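Farnesyltransferase, putative (Trypanosoma cruzi, PDB 3WCA) probably catalyses the condensation of two farnesyl diphosphate molecules and their NAD(P)H-dependent reduction to squalene, the entry step to lanosterol. Local coordinates at residues 127-131 against 174-179; 206-211 against 300-306; 291-297 against 336-340. The protein carries 1 engineered substitution. All blocks are in the same frame, centred on the assembly; numbering follows the deposited sequence.

Contact 1: 127-131 against 174-179; sequences AYQDV and LLYVSS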
loop_
_atom_site.group_PDB
_atom_site.type_symbol
_atom_site.label_atom_id
_atom_site.label_comp_id
_atom_site.label_asym_id
_atom_site.label_seq_id
_atom_site.Cartn_x
_atom_site.Cartn_y
_atom_site.Cartn_z
ATOM N N ALA A 127 24.130 -3.480 -4.113
ATOM C CA ALA A 127 23.275 -3.338 -2.939
ATOM C C ALA A 127 21.780 -3.155 -3.267
ATOM O O ALA A 127 20.926 -3.636 -2.524
ATOM C CB ALA A 127 23.775 -2.187 -2.069
ATOM N N TYR A 128 21.461 -2.469 -4.366
ATOM C CA TYR A 128 20.062 -2.274 -4.746
ATOM C C TYR A 128 19.462 -3.587 -5.229
ATOM O O TYR A 128 18.300 -3.887 -4.944
ATOM C CB TYR A 128 19.909 -1.247 -5.874
ATOM C CG TYR A 128 20.214 0.179 -5.500
ATOM C CD1 TYR A 128 19.995 0.649 -4.207
ATOM C CD2 TYR A 128 20.698 1.073 -6.453
ATOM C CE1 TYR A 128 20.253 1.979 -3.872
ATOM C CE2 TYR A 128 20.955 2.400 -6.130
ATOM C CZ TYR A 128 20.732 2.846 -4.839
ATOM O OH TYR A 128 20.977 4.159 -4.526
ATOM N N GLN A 129 20.253 -4.355 -5.978
ATOM C CA GLN A 129 19.808 -5.638 -6.508
ATOM C C GLN A 129 19.434 -6.591 -5.388
ATOM O O GLN A 129 18.425 -7.272 -5.474
ATOM C CB GLN A 129 20.902 -6.298 -7.352
ATOM C CG GLN A 129 21.369 -5.504 -8.567
ATOM C CD GLN A 129 22.471 -6.226 -9.330
ATOM O OE1 GLN A 129 23.344 -6.851 -8.729
ATOM N NE2 GLN A 129 22.442 -6.133 -10.654
ATOM N N ASP A 130 20.248 -6.626 -4.337
ATOM C CA ASP A 130 20.018 -7.533 -3.210
ATOM C C ASP A 130 18.772 -7.211 -2.387
ATOM O O ASP A 130 18.072 -8.120 -1.923
ATOM C CB ASP A 130 21.249 -7.561 -2.286
ATOM C CG ASP A 130 22.487 -8.156 -2.963
ATOM O OD1 ASP A 130 22.374 -8.681 -4.096
ATOM O OD2 ASP A 130 23.575 -8.099 -2.345
ATOM N N VAL A 131 18.505 -5.925 -2.189
ATOM C CA VAL A 131 17.331 -5.519 -1.432
ATOM C C VAL A 131 16.100 -5.997 -2.200
ATOM O O VAL A 131 15.211 -6.655 -1.645
ATOM C CB VAL A 131 17.303 -3.983 -1.260
ATOM C CG1 VAL A 131 15.958 -3.526 -0.718
ATOM C CG2 VAL A 131 18.426 -3.561 -0.312
ATOM N N LEU A 174 15.389 0.240 3.007
ATOM C CA LEU A 174 16.727 -0.295 2.761
ATOM C C LEU A 174 17.346 0.336 1.509
ATOM O O LEU A 174 18.565 0.433 1.399
ATOM C CB LEU A 174 16.688 -1.819 2.618
ATOM C CG LEU A 174 16.327 -2.618 3.875
ATOM C CD1 LEU A 174 16.136 -4.086 3.490
ATOM C CD2 LEU A 174 17.415 -2.468 4.944
ATOM N N LEU A 175 16.515 0.754 0.560
ATOM C CA LEU A 175 17.046 1.408 -0.624
ATOM C C LEU A 175 17.491 2.824 -0.252
ATOM O O LEU A 175 18.455 3.327 -0.810
ATOM C CB LEU A 175 16.007 1.482 -1.747
ATOM C CG LEU A 175 15.685 0.212 -2.522
ATOM C CD1 LEU A 175 14.679 0.553 -3.604
ATOM C CD2 LEU A 175 16.946 -0.375 -3.147
ATOM N N TYR A 176 16.792 3.462 0.687
ATOM C CA TYR A 176 17.151 4.819 1.111
ATOM C C TYR A 176 18.521 4.824 1.790
ATOM O O TYR A 176 19.349 5.707 1.546
ATOM C CB TYR A 176 16.135 5.405 2.111
ATOM C CG TYR A 176 14.690 5.540 1.646
ATOM C CD1 TYR A 176 14.344 5.501 0.299
ATOM C CD2 TYR A 176 13.667 5.727 2.579
ATOM C CE1 TYR A 176 13.001 5.639 -0.110
ATOM C CE2 TYR A 176 12.339 5.868 2.186
ATOM C CZ TYR A 176 12.008 5.822 0.851
ATOM O OH TYR A 176 10.683 5.954 0.484
ATOM N N VAL A 177 18.741 3.855 2.670
ATOM C CA VAL A 177 20.007 3.751 3.387
ATOM C C VAL A 177 21.141 3.409 2.424
ATOM O O VAL A 177 22.174 4.072 2.391
ATOM C CB VAL A 177 19.932 2.670 4.479
ATOM C CG1 VAL A 177 21.301 2.478 5.129
ATOM C CG2 VAL A 177 18.915 3.078 5.523
ATOM N N SER A 178 20.926 2.370 1.632
ATOM C CA SER A 178 21.914 1.926 0.671
ATOM C C SER A 178 22.363 3.049 -0.263
ATOM O O SER A 178 23.506 3.065 -0.722
ATOM C CB SER A 178 21.341 0.769 -0.145
ATOM O OG SER A 178 22.280 0.305 -1.093
ATOM N N SER A 179 21.462 3.986 -0.541
ATOM C CA SER A 179 21.754 5.098 -1.435
ATOM C C SER A 179 22.622 6.162 -0.782
ATOM O O SER A 179 23.291 6.934 -1.472
ATOM C CB SER A 179 20.455 5.766 -1.881
ATOM O OG SER A 179 19.939 6.587 -0.840
#

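Contact 2: 206-211 against 300-306; sequences IRDFYE and VFHTKVK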
loop_
_atom_site.group_PDB
_atom_site.type_symbol
_atom_site.label_atom_id
_atom_site.label_comp_id
_atom_site.label_asym_id
_atom_site.label_seq_id
_atom_site.Cartn_x
_atom_site.Cartn_y
_atom_site.Cartn_z
ATOM N N ILE A 206 -9.938 -0.779 2.679
ATOM C CA ILE A 206 -11.175 -0.220 3.192
ATOM C C ILE A 206 -11.949 0.486 2.076
ATOM O O ILE A 206 -13.151 0.248 1.901
ATOM C CB ILE A 206 -10.907 0.796 4.320
ATOM C CG1 ILE A 206 -10.365 0.075 5.551
ATOM C CG2 ILE A 206 -12.182 1.557 4.654
ATOM C CD1 ILE A 206 -9.964 1.005 6.687
ATOM N N ARG A 207 -11.259 1.345 1.327
ATOM C CA ARG A 207 -11.880 2.101 0.237
ATOM C C ARG A 207 -12.414 1.221 -0.885
ATOM O O ARG A 207 -13.468 1.517 -1.452
ATOM C CB ARG A 207 -10.884 3.106 -0.385
ATOM C CG ARG A 207 -11.463 3.908 -1.590
ATOM C CD ARG A 207 -10.370 4.400 -2.572
ATOM N NE ARG A 207 -9.558 3.291 -3.079
ATOM C CZ ARG A 207 -8.331 3.424 -3.587
ATOM N NH1 ARG A 207 -7.774 4.632 -3.665
ATOM N NH2 ARG A 207 -7.642 2.350 -3.986
ATOM N N ASP A 208 -11.688 0.152 -1.208
ATOM C CA ASP A 208 -12.076 -0.729 -2.309
ATOM C C ASP A 208 -12.984 -1.908 -1.969
ATOM O O ASP A 208 -13.139 -2.817 -2.779
ATOM C CB ASP A 208 -10.823 -1.263 -3.023
ATOM C CG ASP A 208 -9.951 -0.151 -3.596
ATOM O OD1 ASP A 208 -10.489 0.935 -3.892
ATOM O OD2 ASP A 208 -8.726 -0.369 -3.761
ATOM N N PHE A 209 -13.591 -1.897 -0.785
ATOM C CA PHE A 209 -14.474 -2.992 -0.391
ATOM C C PHE A 209 -15.492 -3.415 -1.450
ATOM O O PHE A 209 -15.529 -4.577 -1.847
ATOM C CB PHE A 209 -15.239 -2.640 0.886
ATOM C CG PHE A 209 -16.258 -3.683 1.284
ATOM C CD1 PHE A 209 -15.879 -4.815 1.991
ATOM C CD2 PHE A 209 -17.594 -3.544 0.916
ATOM C CE1 PHE A 209 -16.809 -5.790 2.324
ATOM C CE2 PHE A 209 -18.533 -4.524 1.249
ATOM C CZ PHE A 209 -18.136 -5.643 1.951
ATOM N N TYR A 210 -16.332 -2.482 -1.893
ATOM C CA TYR A 210 -17.368 -2.804 -2.871
ATOM C C TYR A 210 -16.813 -3.360 -4.172
ATOM O O TYR A 210 -17.263 -4.395 -4.662
ATOM C CB TYR A 210 -18.215 -1.575 -3.186
ATOM C CG TYR A 210 -19.437 -1.881 -4.030
ATOM C CD1 TYR A 210 -20.465 -2.686 -3.539
ATOM C CD2 TYR A 210 -19.572 -1.355 -5.315
ATOM C CE1 TYR A 210 -21.598 -2.959 -4.304
ATOM C CE2 TYR A 210 -20.702 -1.623 -6.090
ATOM C CZ TYR A 210 -21.708 -2.423 -5.576
ATOM O OH TYR A 210 -22.831 -2.675 -6.333
ATOM N N GLU A 211 -15.848 -2.649 -4.736
ATOM C CA GLU A 211 -15.214 -3.060 -5.977
ATOM C C GLU A 211 -14.620 -4.457 -5.834
ATOM O O GLU A 211 -14.713 -5.275 -6.742
ATOM C CB GLU A 211 -14.110 -2.063 -6.334
ATOM C CG GLU A 211 -13.303 -2.412 -7.568
ATOM C CD GLU A 211 -12.167 -1.433 -7.784
ATOM O OE1 GLU A 211 -12.433 -0.211 -7.784
ATOM O OE2 GLU A 211 -11.014 -1.884 -7.949
ATOM N N VAL A 300 -19.399 4.115 0.674
ATOM C CA VAL A 300 -18.323 3.149 0.501
ATOM C C VAL A 300 -18.856 1.787 0.044
ATOM O O VAL A 300 -18.150 1.020 -0.612
ATOM C CB VAL A 300 -17.548 2.973 1.845
ATOM C CG1 VAL A 300 -16.636 1.762 1.789
ATOM C CG2 VAL A 300 -16.743 4.241 2.148
ATOM N N PHE A 301 -20.112 1.493 0.364
ATOM C CA PHE A 301 -20.662 0.197 0.010
ATOM C C PHE A 301 -21.342 0.077 -1.343
ATOM O O PHE A 301 -21.968 -0.940 -1.633
ATOM C CB PHE A 301 -21.568 -0.288 1.140
ATOM C CG PHE A 301 -20.822 -0.534 2.427
ATOM C CD1 PHE A 301 -19.976 -1.623 2.553
ATOM C CD2 PHE A 301 -20.909 0.366 3.484
ATOM C CE1 PHE A 301 -19.222 -1.808 3.717
ATOM C CE2 PHE A 301 -20.156 0.186 4.650
ATOM C CZ PHE A 301 -19.314 -0.900 4.761
ATOM N N HIS A 302 -21.199 1.098 -2.181
ATOM C CA HIS A 302 -21.769 1.047 -3.520
ATOM C C HIS A 302 -20.957 1.839 -4.559
ATOM O O HIS A 302 -21.357 1.945 -5.715
ATOM C CB HIS A 302 -23.231 1.512 -3.506
ATOM C CG HIS A 302 -23.409 2.963 -3.187
ATOM N ND1 HIS A 302 -22.898 3.968 -3.982
ATOM C CD2 HIS A 302 -24.076 3.579 -2.183
ATOM C CE1 HIS A 302 -23.245 5.141 -3.481
ATOM N NE2 HIS A 302 -23.961 4.933 -2.390
ATOM N N THR A 303 -19.811 2.380 -4.154
ATOM C CA THR A 303 -18.966 3.122 -5.081
ATOM C C THR A 303 -17.605 3.442 -4.477
ATOM O O THR A 303 -17.399 3.269 -3.275
ATOM C CB THR A 303 -19.606 4.450 -5.491
ATOM O OG1 THR A 303 -18.904 4.981 -6.624
ATOM C CG2 THR A 303 -19.517 5.443 -4.358
ATOM N N LYS A 304 -16.679 3.924 -5.309
ATOM C CA LYS A 304 -15.354 4.283 -4.819
ATOM C C LYS A 304 -15.326 5.731 -4.374
ATOM O O LYS A 304 -15.591 6.634 -5.161
ATOM C CB LYS A 304 -14.277 4.107 -5.887
ATOM C CG LYS A 304 -12.881 4.370 -5.318
ATOM C CD LYS A 304 -11.842 4.676 -6.365
ATOM C CE LYS A 304 -11.530 3.485 -7.231
ATOM N NZ LYS A 304 -10.417 3.835 -8.162
ATOM N N VAL A 305 -14.994 5.950 -3.111
ATOM C CA VAL A 305 -14.914 7.297 -2.570
ATOM C C VAL A 305 -13.495 7.823 -2.829
ATOM O O VAL A 305 -12.504 7.182 -2.462
ATOM C CB VAL A 305 -15.245 7.278 -1.065
ATOM C CG1 VAL A 305 -15.019 8.646 -0.451
ATOM C CG2 VAL A 305 -16.708 6.847 -0.874
ATOM N N LYS A 306 -13.411 8.979 -3.485
ATOM C CA LYS A 306 -12.133 9.594 -3.839
ATOM C C LYS A 306 -12.046 11.075 -3.509
ATOM O O LYS A 306 -13.052 11.776 -3.492
ATOM C CB LYS A 306 -11.870 9.439 -5.341
ATOM C CG LYS A 306 -11.242 8.114 -5.741
ATOM C CD LYS A 306 -10.424 8.270 -7.022
ATOM C CE LYS A 306 -9.181 7.373 -6.992
ATOM N NZ LYS A 306 -8.288 7.695 -5.825
HETATM O O HOH W 1 -16.005 0.181 -1.711
HETATM O O HOH W 2 -15.226 3.797 -1.353
#

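Contact 3: 291-297 against 336-340; sequences LSLVFNN and LAARM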
loop_
_atom_site.group_PDB
_atom_site.type_symbol
_atom_site.label_atom_id
_atom_site.label_comp_id
_atom_site.label_asym_id
_atom_site.label_seq_id
_atom_site.Cartn_x
_atom_site.Cartn_y
_atom_site.Cartn_z
ATOM N N LEU A 291 -8.992 8.122 4.053
ATOM C CA LEU A 291 -9.503 7.562 5.285
ATOM C C LEU A 291 -10.511 8.497 5.960
ATOM O O LEU A 291 -11.516 8.038 6.507
ATOM C CB LEU A 291 -8.350 7.269 6.250
ATOM C CG LEU A 291 -8.745 6.378 7.431
ATOM C CD1 LEU A 291 -9.010 4.947 6.912
ATOM C CD2 LEU A 291 -7.649 6.396 8.492
ATOM N N SER A 292 -10.246 9.799 5.927
ATOM C CA SER A 292 -11.163 10.758 6.544
ATOM C C SER A 292 -12.468 10.813 5.757
ATOM O O SER A 292 -13.524 11.099 6.311
ATOM C CB SER A 292 -10.538 12.152 6.592
ATOM O OG SER A 292 -10.493 12.741 5.312
ATOM N N LEU A 293 -12.390 10.527 4.462
ATOM C CA LEU A 293 -13.560 10.541 3.595
ATOM C C LEU A 293 -14.390 9.260 3.683
ATOM O O LEU A 293 -15.615 9.316 3.602
ATOM C CB LEU A 293 -13.136 10.749 2.141
ATOM C CG LEU A 293 -13.342 12.138 1.535
ATOM C CD1 LEU A 293 -12.601 13.194 2.339
ATOM C CD2 LEU A 293 -12.855 12.118 0.093
ATOM N N VAL A 294 -13.742 8.107 3.839
ATOM C CA VAL A 294 -14.493 6.864 3.906
ATOM C C VAL A 294 -15.099 6.619 5.271
ATOM O O VAL A 294 -16.061 5.869 5.395
ATOM C CB VAL A 294 -13.642 5.614 3.548
ATOM C CG1 VAL A 294 -13.069 5.753 2.152
ATOM C CG2 VAL A 294 -12.556 5.405 4.589
ATOM N N PHE A 295 -14.532 7.236 6.295
ATOM C CA PHE A 295 -15.033 7.040 7.638
ATOM C C PHE A 295 -16.506 7.429 7.781
ATOM O O PHE A 295 -16.907 8.506 7.368
ATOM C CB PHE A 295 -14.200 7.848 8.633
ATOM C CG PHE A 295 -14.694 7.751 10.050
ATOM C CD1 PHE A 295 -14.758 6.522 10.697
ATOM C CD2 PHE A 295 -15.097 8.893 10.739
ATOM C CE1 PHE A 295 -15.220 6.429 12.018
ATOM C CE2 PHE A 295 -15.560 8.818 12.054
ATOM C CZ PHE A 295 -15.622 7.579 12.699
ATOM N N ASN A 296 -17.295 6.538 8.376
ATOM C CA ASN A 296 -18.709 6.785 8.620
ATOM C C ASN A 296 -19.432 7.191 7.340
ATOM O O ASN A 296 -20.414 7.920 7.390
ATOM C CB ASN A 296 -18.845 7.885 9.685
ATOM C CG ASN A 296 -20.136 7.778 10.494
ATOM O OD1 ASN A 296 -20.664 6.697 10.696
ATOM N ND2 ASN A 296 -20.630 8.909 10.974
ATOM N N ASN A 297 -18.953 6.700 6.198
ATOM C CA ASN A 297 -19.544 7.035 4.899
ATOM C C ASN A 297 -20.175 5.809 4.268
ATOM O O ASN A 297 -19.467 4.928 3.790
ATOM C CB ASN A 297 -18.463 7.587 3.956
ATOM C CG ASN A 297 -19.034 8.095 2.636
ATOM O OD1 ASN A 297 -20.210 7.885 2.327
ATOM N ND2 ASN A 297 -18.192 8.765 1.846
ATOM N N LEU A 336 -11.771 13.739 10.070
ATOM C CA LEU A 336 -12.258 12.396 10.301
ATOM C C LEU A 336 -13.072 12.413 11.596
ATOM O O LEU A 336 -14.234 12.013 11.613
ATOM C CB LEU A 336 -11.068 11.422 10.394
ATOM C CG LEU A 336 -11.315 9.907 10.408
ATOM C CD1 LEU A 336 -10.046 9.148 9.986
ATOM C CD2 LEU A 336 -11.748 9.478 11.792
ATOM N N ALA A 337 -12.462 12.912 12.666
ATOM C CA ALA A 337 -13.106 12.987 13.973
ATOM C C ALA A 337 -14.397 13.794 13.945
ATOM O O ALA A 337 -15.379 13.423 14.584
ATOM C CB ALA A 337 -12.150 13.593 14.984
ATOM N N ALA A 338 -14.396 14.897 13.206
ATOM C CA ALA A 338 -15.573 15.751 13.125
ATOM C C ALA A 338 -16.774 15.041 12.511
ATOM O O ALA A 338 -17.921 15.404 12.779
ATOM C CB ALA A 338 -15.249 17.011 12.324
ATOM N N ARG A 339 -16.513 14.018 11.705
ATOM C CA ARG A 339 -17.579 13.283 11.039
ATOM C C ARG A 339 -18.330 12.240 11.867
ATOM O O ARG A 339 -19.113 11.472 11.308
ATOM C CB ARG A 339 -17.038 12.615 9.773
ATOM C CG ARG A 339 -16.627 13.593 8.680
ATOM C CD ARG A 339 -16.337 12.866 7.376
ATOM N NE ARG A 339 -17.381 11.886 7.089
ATOM C CZ ARG A 339 -17.546 11.275 5.920
ATOM N NH1 ARG A 339 -16.733 11.541 4.902
ATOM N NH2 ARG A 339 -18.527 10.394 5.771
ATOM N N MET A 340 -18.119 12.199 13.181
ATOM C CA MET A 340 -18.831 11.213 14.000
ATOM C C MET A 340 -19.655 11.825 15.132
ATOM O O MET A 340 -19.578 13.027 15.395
ATOM C CB MET A 340 -17.860 10.180 14.581
ATOM C CG MET A 340 -17.143 10.617 15.845
ATOM S SD MET A 340 -16.150 9.276 16.552
ATOM C CE MET A 340 -14.741 10.206 17.219
#

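Contact 1: 127-131 against 174-179
Tyr128 and Leu175 make the inner half of an antiparallel helix pair in the all-alpha prenyl-synthase fold. The short segments 127-131 and 174-179 of helices 126-147 and 154-179 run at 167° to each other, with axes 9.8 Å apart. The tight part gathers round the tyrosine. Tyr128 CG lies anti to its carbonyl carbon (chi1 -69°), which swings the ring across the gap although its CB does not aim at the partner helix. There CD1 of Tyr128 meets CD2 of Leu175 at 3.4 Å, a close approach made obliquely to the ring. The same methyl, Leu175 CD2, also lies 4.1 Å from CB of Val131, and thus sits between two successive helical turns of its neighbour. Ser179 sets CB 3.1 Å from OH of Tyr128. Helix 51-72 closes this side, with Ala56 against Tyr128 and Val57 against Leu175; Glu52 of that helix takes a weak hydrogen bond with the phenol oxygen.

The other side, Val131 with Leu174, is looser and nearer solvent. Val131 straddles CB of Leu174 with both methyls, CG1 and CG2 each 3.8 Å from it, yet both residues remain partly exposed. One helical turn before Val131, Ala127 CB, although exposed, comes 3.1 Å from OG of Ser178. Tyr176 turns the opposite way, to the bound farnesyl thiodiphosphate, so helix 154-179 joins this outer pair to the ligand pocket. OG of Ser179 bonds to O of Tyr176 at 2.6 Å, from 35° above that carbonyl's plane.

Contact 2: 206-211 against 300-306
The loop that follows helix 274-294 packs Phe301, His302 and Lys304 against the break between helices 191-207 and 209-213. Phe301 points the CD1-CE1 edge of its ring at the face of Phe209 in an offset edge-to-face pair, planes at 77° and centroids 5.3 Å apart. Tyr210 lies flat on the loop backbone: CA of His302 stands 3.6 Å from the ring centroid, 8° off the normal, a CH-pi contact.

Residues 208-211 open the sequence DFYED, which matches the second aspartate-rich motif of squalene synthases; in relatives this motif binds diphosphate through magnesium, whereas here the side chain of Asp208 is about 10 Å from the bound magnesium. Arg207 grips Asp208 side-on, NE to OD1 at 2.7 Å and NH2 to OD2 at 2.9 Å, the second bond nearly straight and in the guanidinium plane. Its bend at chi3 (56°) turns the guanidinium back to that carboxylate. The aliphatic part is covered by the loop, with CD of Arg207 3.7 Å from CG of Lys304. NZ of Lys306 comes 3.8 Å from NH1 of Arg207, and the arginine side chain is itself about 4 Å from the bound farnesyl thiodiphosphate. Two waters hold the backbones together: both donate to O of Arg207, one linking N of Tyr210 and O of Val300, the other O of Thr303 and N of Val305.

Contact 3: 291-297 against 336-340
Leu293 O is approached by two side chains: NH1 of Arg339 across the contact at 2.8 Å, a weak bond at 118°, and ND2 of Asn297 at 3.2 Å, a straighter one. Asn297 in turn receives the backbone N-H of Asp299 on its OD1. The straighter bond between the segments runs from ND2 of Asn296 to O of Arg339, 3.0 Å at 154° and in the carbonyl plane; Asn251 of helix 243-258 holds the other end of that amide.

Below these polar links Phe295 is clamped. Its CG is anti to the backbone N (chi1 177°), which sends the ring between CB of Asn296 over one face and CD2 of Leu336 over the other, the latter a CH-pi contact 3.9 Å from the centroid. CB of Met340 comes to the ring edge, 3.7 Å from CE2 of Phe295. The type II turn from Val294 to Asn297, which ends helix 274-294, carries Phe295 and Asn296 into the contact. Arg339, poorly ordered, lays its guanidinium over O of Phe295, without a hydrogen bond to it, and near those of Ser292 and Leu293, so its positive charge probably offsets the partial negative charge of that helix end.

From the N terminus, contact 1 comes first, bringing the start of helix 126-147 against the end region of helix 154-179 and closing a loop of 42 mostly helical residues before the others begin. Contact 2 opens at 206-211, across the break between helices 191-207 and 209-213, and closes at 300-306. Contact 3 opens inside that span, at the end of helix 274-294, and closes at 336-340, so the two cross. Their centres lie about 14 Å apart and they touch, Val305 on Leu293. Contact 1 stands across the chain's centre, its own centre about 35 Å and 37 Å from theirs. The crossed pair ties helices 191-207 and 209-213 to the end of helix 274-294, the loop after it and helix 322-338.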